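Local coordinates for glutathione S-transferase, N-terminal domain protein (Pseudomonas putida, PDB 4NAX), which probably acts as a glutathione transferase and binds one oxidized glutathione disulfide per subunit, at residues Met120-Gly125 against Asp182-Pro187; Glu176-Ala181 against Ala215-Arg220. All coordinates share one frame; numbering follows the deposited sequence. Where two conformers were deposited one is given.

How the contacts relate
Contacts 1 and 2 lie about 12 Å apart, centre to centre, and illustrate how one central helix can be tied to several neighbours. Along the chain their segments alternate: 120-125, then 176-181, which runs straight into 182-187, then 215-220. Helix 180-193 serves both, meeting helix 109-137 near the chain's centre in contact 1, while the turn leading into it meets the end of helix 208-219 in contact 2. The two also touch, Ile183 CG1 lying 3.3 Å from Tyr178 OH and Phe186 CB lying against Phe217. Together they link a helix that lines the ligand pocket, through the helical core, to a partly exposed polar cluster.

Contact 1: Met120-Gly125 against Asp182-Pro187; sequences MFQMGG and DIAIFP. With GDS (oxidized glutathione disulfide), chain C.
Gln122 reaches from helix 109-137 onto the flank of helix 180-193, where Ala184 and Ile185 receive it. The backbones come close, with Gln122 CA 5.8 Å from Ile185 CA. Gln122 carries CG anti to its own nitrogen (chi1 -172°), which extends the chain across the gap; a bend at chi2 (-77°) then brings the amide carbon CD over Ala184, 3.4 Å from Ala184 O. The touching is done mostly by carbon: Gln122 CG lies 3.4 Å from Ala184 O and 3.6 Å from Ile185 CG1. Ala184 directs its CB at the glutamine and meets CG at 3.7 Å. The carbonyl oxygen of Ala184 is buried here and has no hydrogen-bonding partner in the model. With an alanine here only CB would remain against Ile185 CG1, and Ala184 O would probably lose the cover of CG and the amide. One residue on, Met123 turns to the glutathione disulfide, its CE 3.3 Å from OE8 of a gamma-glutamyl carboxylate, and it also packs on Met120 of the second subunit. Phe121 packs on Leu160 and Leu164 of helix 148-168, and Ile185 also meets Leu164. Such close pairing of buried helices belongs to the all-helical C-terminal domain of the glutathione transferase fold, here with the ligand pocket and the dimer interface one residue away.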
# COMPACT_ATOMS: atom_id res chain seq x y z
N MET A 120 -1.69 -4.66 -2.89
CA MET A 120 -0.72 -3.57 -3.03
C MET A 120 -1.16 -2.54 -4.08
O MET A 120 -0.99 -1.34 -3.89
CB MET A 120 0.64 -4.15 -3.42
CG MET A 120 1.31 -4.94 -2.31
SD MET A 120 1.78 -3.88 -0.94
CE MET A 120 2.42 -5.14 0.17
N PHE A 121 -1.76 -3.01 -5.18
CA PHE A 121 -2.34 -2.15 -6.19
C PHE A 121 -3.39 -1.23 -5.54
O PHE A 121 -3.46 -0.02 -5.82
CB PHE A 121 -2.93 -3.02 -7.31
CG PHE A 121 -3.86 -2.30 -8.26
CD1 PHE A 121 -3.37 -1.63 -9.36
CD2 PHE A 121 -5.22 -2.33 -8.04
CE1 PHE A 121 -4.24 -1.02 -10.25
CE2 PHE A 121 -6.09 -1.71 -8.92
CZ PHE A 121 -5.59 -1.04 -10.02
N GLN A 122 -4.20 -1.80 -4.66
CA GLN A 122 -5.18 -1.01 -3.95
C GLN A 122 -4.51 0.04 -3.07
O GLN A 122 -4.87 1.23 -3.08
CB GLN A 122 -6.11 -1.91 -3.12
CG GLN A 122 -7.27 -1.17 -2.48
CD GLN A 122 -6.88 -0.37 -1.25
OE1 GLN A 122 -6.26 -0.90 -0.34
NE2 GLN A 122 -7.26 0.90 -1.20
N MET A 123 -3.54 -0.41 -2.28
CA MET A 123 -2.92 0.44 -1.27
C MET A 123 -2.12 1.58 -1.86
O MET A 123 -2.06 2.66 -1.28
CB MET A 123 -2.07 -0.39 -0.32
CG MET A 123 -2.90 -1.27 0.65
SD MET A 123 -3.79 -0.38 1.92
CE MET A 123 -2.43 0.15 2.94
N GLY A 124 -1.49 1.35 -3.02
CA GLY A 124 -0.70 2.39 -3.68
C GLY A 124 -1.45 3.21 -4.71
O GLY A 124 -1.11 4.39 -4.95
N GLY A 125 -2.49 2.63 -5.30
CA GLY A 125 -3.19 3.25 -6.43
C GLY A 125 -4.60 3.66 -6.06
O GLY A 125 -4.92 4.84 -5.99
N ASP A 182 -10.40 -8.01 -2.58
CA ASP A 182 -11.74 -7.47 -2.83
C ASP A 182 -12.18 -6.55 -1.70
O ASP A 182 -12.74 -5.48 -1.93
CB ASP A 182 -12.76 -8.58 -3.02
CG ASP A 182 -12.31 -9.58 -4.06
OD1 ASP A 182 -12.19 -9.20 -5.24
OD2 ASP A 182 -12.05 -10.73 -3.70
N ILE A 183 -11.93 -7.00 -0.47
CA ILE A 183 -12.30 -6.22 0.70
C ILE A 183 -11.57 -4.87 0.72
O ILE A 183 -12.13 -3.86 1.14
CB ILE A 183 -12.07 -7.05 1.98
CG1 ILE A 183 -13.06 -8.23 1.99
CG2 ILE A 183 -12.24 -6.19 3.23
CD1 ILE A 183 -12.76 -9.27 3.05
N ALA A 184 -10.33 -4.84 0.24
CA ALA A 184 -9.59 -3.59 0.19
C ALA A 184 -10.10 -2.64 -0.90
O ALA A 184 -10.11 -1.43 -0.71
CB ALA A 184 -8.11 -3.87 -0.05
N ILE A 185 -10.48 -3.19 -2.05
CA ILE A 185 -10.80 -2.39 -3.22
C ILE A 185 -12.23 -1.85 -3.25
O ILE A 185 -12.45 -0.66 -3.50
CB ILE A 185 -10.51 -3.21 -4.50
CG1 ILE A 185 -9.01 -3.39 -4.69
CG2 ILE A 185 -11.16 -2.58 -5.72
CD1 ILE A 185 -8.63 -4.45 -5.69
N PHE A 186 -13.21 -2.71 -3.00
CA PHE A 186 -14.58 -2.30 -3.28
C PHE A 186 -15.16 -1.22 -2.35
O PHE A 186 -15.95 -0.42 -2.83
CB PHE A 186 -15.49 -3.54 -3.49
CG PHE A 186 -15.10 -4.25 -4.76
CD1 PHE A 186 -15.40 -3.69 -5.99
CD2 PHE A 186 -14.35 -5.41 -4.74
CE1 PHE A 186 -14.95 -4.25 -7.17
CE2 PHE A 186 -13.90 -6.00 -5.90
CZ PHE A 186 -14.20 -5.42 -7.12
N PRO A 187 -14.74 -1.15 -1.08
CA PRO A 187 -15.18 0.02 -0.29
C PRO A 187 -14.72 1.33 -0.89
O PRO A 187 -15.39 2.37 -0.72
CB PRO A 187 -14.57 -0.21 1.09
CG PRO A 187 -14.45 -1.73 1.17
CD PRO A 187 -13.99 -2.10 -0.23
N1 GDS C . -5.60 14.23 5.70
CA1 GDS C . -6.56 13.73 4.71
C1 GDS C . -6.64 14.66 3.53
OE1 GDS C . -7.07 14.19 2.45
OE2 GDS C . -6.29 15.86 3.63
CB1 GDS C . -7.94 13.60 5.37
CG1 GDS C . -8.93 12.72 4.60
CD1 GDS C . -8.49 11.28 4.57
O1 GDS C . -7.79 10.83 5.46
N2 GDS C . -8.89 10.58 3.52
CA2 GDS C . -8.63 9.17 3.36
C2 GDS C . -7.76 8.91 2.16
O2 GDS C . -7.92 9.55 1.12
CB2 GDS C . -9.94 8.40 3.21
SG2 GDS C . -10.97 8.36 4.68
N3 GDS C . -6.87 7.93 2.26
CA3 GDS C . -5.97 7.58 1.18
C3 GDS C . -5.59 6.12 1.13
OE3 GDS C . -4.51 5.85 0.56
OE4 GDS C . -6.39 5.29 1.58
N4 GDS C . -7.33 10.25 8.39
CA4 GDS C . -7.09 11.07 9.56
C4 GDS C . -6.20 12.25 9.28
OE5 GDS C . -5.95 13.06 10.23
OE6 GDS C . -5.79 12.42 8.11
C5 GDS C . -7.45 8.94 8.49
O5 GDS C . -7.32 8.36 9.57
CA5 GDS C . -7.80 8.17 7.24
N5 GDS C . -7.01 6.94 7.17
CB5 GDS C . -9.29 7.85 7.27
SG5 GDS C . -9.88 6.86 5.89
CA6 GDS C . -3.64 3.88 5.33
C6 GDS C . -4.45 2.64 5.56
OE7 GDS C . -4.79 2.36 6.74
OE8 GDS C . -4.74 1.94 4.56
N6 GDS C . -2.73 3.67 4.19
CB6 GDS C . -4.56 5.07 5.07
CG6 GDS C . -5.42 5.40 6.30
CD6 GDS C . -6.20 6.67 6.14
O6 GDS C . -6.13 7.37 5.13

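Contact 2: Glu176-Ala181 against Ala215-Arg220; sequences EEYSIA and ANFLER
The guanidinium of Arg220 lies tilted over one face of the Tyr178 ring, in an off-centre cation-pi contact. Arg220 CZ is 4.0 Å from the centroid of the Tyr178 ring. The two planes are 35° apart. Arg220 NE and Tyr178 CE2 come closest, at 3.3 Å. Arg220 CD adds a CH-pi contact on the same ring, and the bend at chi3 (66°) turns NE and the guanidinium over it. Phe217 CD1 lies at the edge of the tyrosine ring, near its plane, while Phe217 CE1 is 3.5 Å from Tyr178 OH; the two side chains cross at about a right angle. In the next shell, Glu40 OE2 takes a hydrogen bond with Tyr178 OH and a salt bridge from Arg220 NE, while Trp173 meets the tyrosine ring. Farther out, Asp182 OD2 accepts from Ser179 N, the half that resembles the N-capping box known at this helix start in glutathione transferases; Ser179 OG instead accepts from Ala181 N, at 3.0 Å. These bonds probably steady the turn that carries Tyr178. With one carboxylate oxygen gripped by both phenol and guanidinium, Glu40 probably offsets the arginine's charge and helps keep the guanidinium over the ring.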
# COMPACT_ATOMS: atom_id res chain seq x y z
N GLU A 176 -8.87 -16.02 -7.46
CA GLU A 176 -9.77 -17.14 -7.75
C GLU A 176 -10.87 -17.33 -6.72
O GLU A 176 -11.96 -17.81 -7.06
CB GLU A 176 -8.98 -18.44 -7.96
CG GLU A 176 -8.17 -18.39 -9.26
CD GLU A 176 -7.22 -19.56 -9.49
OE1 GLU A 176 -6.99 -20.35 -8.56
OE2 GLU A 176 -6.68 -19.66 -10.62
N GLU A 177 -10.59 -16.93 -5.48
CA GLU A 177 -11.60 -16.88 -4.44
C GLU A 177 -11.71 -15.46 -3.89
O GLU A 177 -10.73 -14.70 -3.90
CB GLU A 177 -11.26 -17.82 -3.28
CG GLU A 177 -11.35 -19.31 -3.61
CD GLU A 177 -10.13 -19.81 -4.37
OE1 GLU A 177 -10.32 -20.47 -5.41
OE2 GLU A 177 -8.99 -19.52 -3.95
N TYR A 178 -12.90 -15.10 -3.42
CA TYR A 178 -13.11 -13.87 -2.66
C TYR A 178 -12.00 -13.73 -1.63
O TYR A 178 -11.63 -14.69 -0.95
CB TYR A 178 -14.47 -13.93 -1.98
CG TYR A 178 -14.84 -12.74 -1.11
CD1 TYR A 178 -14.95 -11.47 -1.64
CD2 TYR A 178 -15.14 -12.91 0.24
CE1 TYR A 178 -15.35 -10.39 -0.87
CE2 TYR A 178 -15.53 -11.85 1.03
CZ TYR A 178 -15.63 -10.58 0.48
OH TYR A 178 -16.05 -9.51 1.25
N SER A 179 -11.44 -12.53 -1.52
CA SER A 179 -10.24 -12.36 -0.71
C SER A 179 -10.13 -10.96 -0.14
O SER A 179 -10.92 -10.06 -0.45
CB SER A 179 -9.00 -12.60 -1.58
OG SER A 179 -8.73 -11.48 -2.43
N ILE A 180 -9.09 -10.79 0.68
CA ILE A 180 -8.74 -9.48 1.19
C ILE A 180 -8.50 -8.43 0.10
O ILE A 180 -8.63 -7.23 0.38
CB ILE A 180 -7.54 -9.53 2.16
CG1 ILE A 180 -6.27 -10.10 1.52
CG2 ILE A 180 -7.94 -10.27 3.43
CD1 ILE A 180 -5.07 -10.07 2.46
N ALA A 181 -8.12 -8.84 -1.12
CA ALA A 181 -7.99 -7.84 -2.20
C ALA A 181 -9.34 -7.21 -2.53
O ALA A 181 -9.42 -6.00 -2.79
CB ALA A 181 -7.36 -8.46 -3.45
N ALA A 215 -21.61 -4.54 -7.04
CA ALA A 215 -22.96 -4.92 -6.60
C ALA A 215 -22.93 -6.25 -5.83
O ALA A 215 -23.57 -6.38 -4.79
CB ALA A 215 -23.92 -4.99 -7.78
N ASN A 216 -22.18 -7.23 -6.33
CA ASN A 216 -22.09 -8.51 -5.65
C ASN A 216 -21.48 -8.33 -4.23
O ASN A 216 -21.93 -8.94 -3.25
CB ASN A 216 -21.20 -9.49 -6.41
CG ASN A 216 -21.74 -9.91 -7.76
OD1 ASN A 216 -20.97 -10.47 -8.58
ND2 ASN A 216 -23.02 -9.69 -8.02
N PHE A 217 -20.44 -7.52 -4.13
CA PHE A 217 -19.77 -7.23 -2.87
C PHE A 217 -20.76 -6.63 -1.86
O PHE A 217 -20.86 -7.08 -0.71
CB PHE A 217 -18.64 -6.25 -3.15
CG PHE A 217 -17.82 -5.88 -1.93
CD1 PHE A 217 -16.87 -6.75 -1.42
CD2 PHE A 217 -17.98 -4.65 -1.32
CE1 PHE A 217 -16.09 -6.39 -0.33
CE2 PHE A 217 -17.20 -4.27 -0.25
CZ PHE A 217 -16.24 -5.14 0.25
N LEU A 218 -21.54 -5.65 -2.32
CA LEU A 218 -22.43 -4.93 -1.43
C LEU A 218 -23.63 -5.77 -0.97
O LEU A 218 -24.26 -5.46 0.02
CB LEU A 218 -22.89 -3.61 -2.07
CG LEU A 218 -21.78 -2.58 -2.30
CD1 LEU A 218 -22.30 -1.40 -3.11
CD2 LEU A 218 -21.17 -2.11 -0.99
N GLU A 219 -23.93 -6.85 -1.69
CA GLU A 219 -24.99 -7.78 -1.27
C GLU A 219 -24.58 -8.65 -0.08
O GLU A 219 -25.43 -9.25 0.57
CB GLU A 219 -25.39 -8.70 -2.44
CG GLU A 219 -26.18 -7.99 -3.54
CD GLU A 219 -26.19 -8.73 -4.87
OE1 GLU A 219 -26.54 -8.11 -5.91
OE2 GLU A 219 -25.84 -9.94 -4.90
N ARG A 220 -23.28 -8.75 0.19
CA ARG A 220 -22.83 -9.67 1.23
C ARG A 220 -23.23 -9.15 2.62
O ARG A 220 -22.99 -7.99 2.94
CB ARG A 220 -21.32 -9.86 1.17
CG ARG A 220 -20.81 -10.52 -0.10
CD ARG A 220 -19.31 -10.70 -0.07
NE ARG A 220 -18.86 -11.64 0.94
CZ ARG A 220 -18.82 -12.95 0.79
NH1 ARG A 220 -19.18 -13.53 -0.35
NH2 ARG A 220 -18.36 -13.71 1.77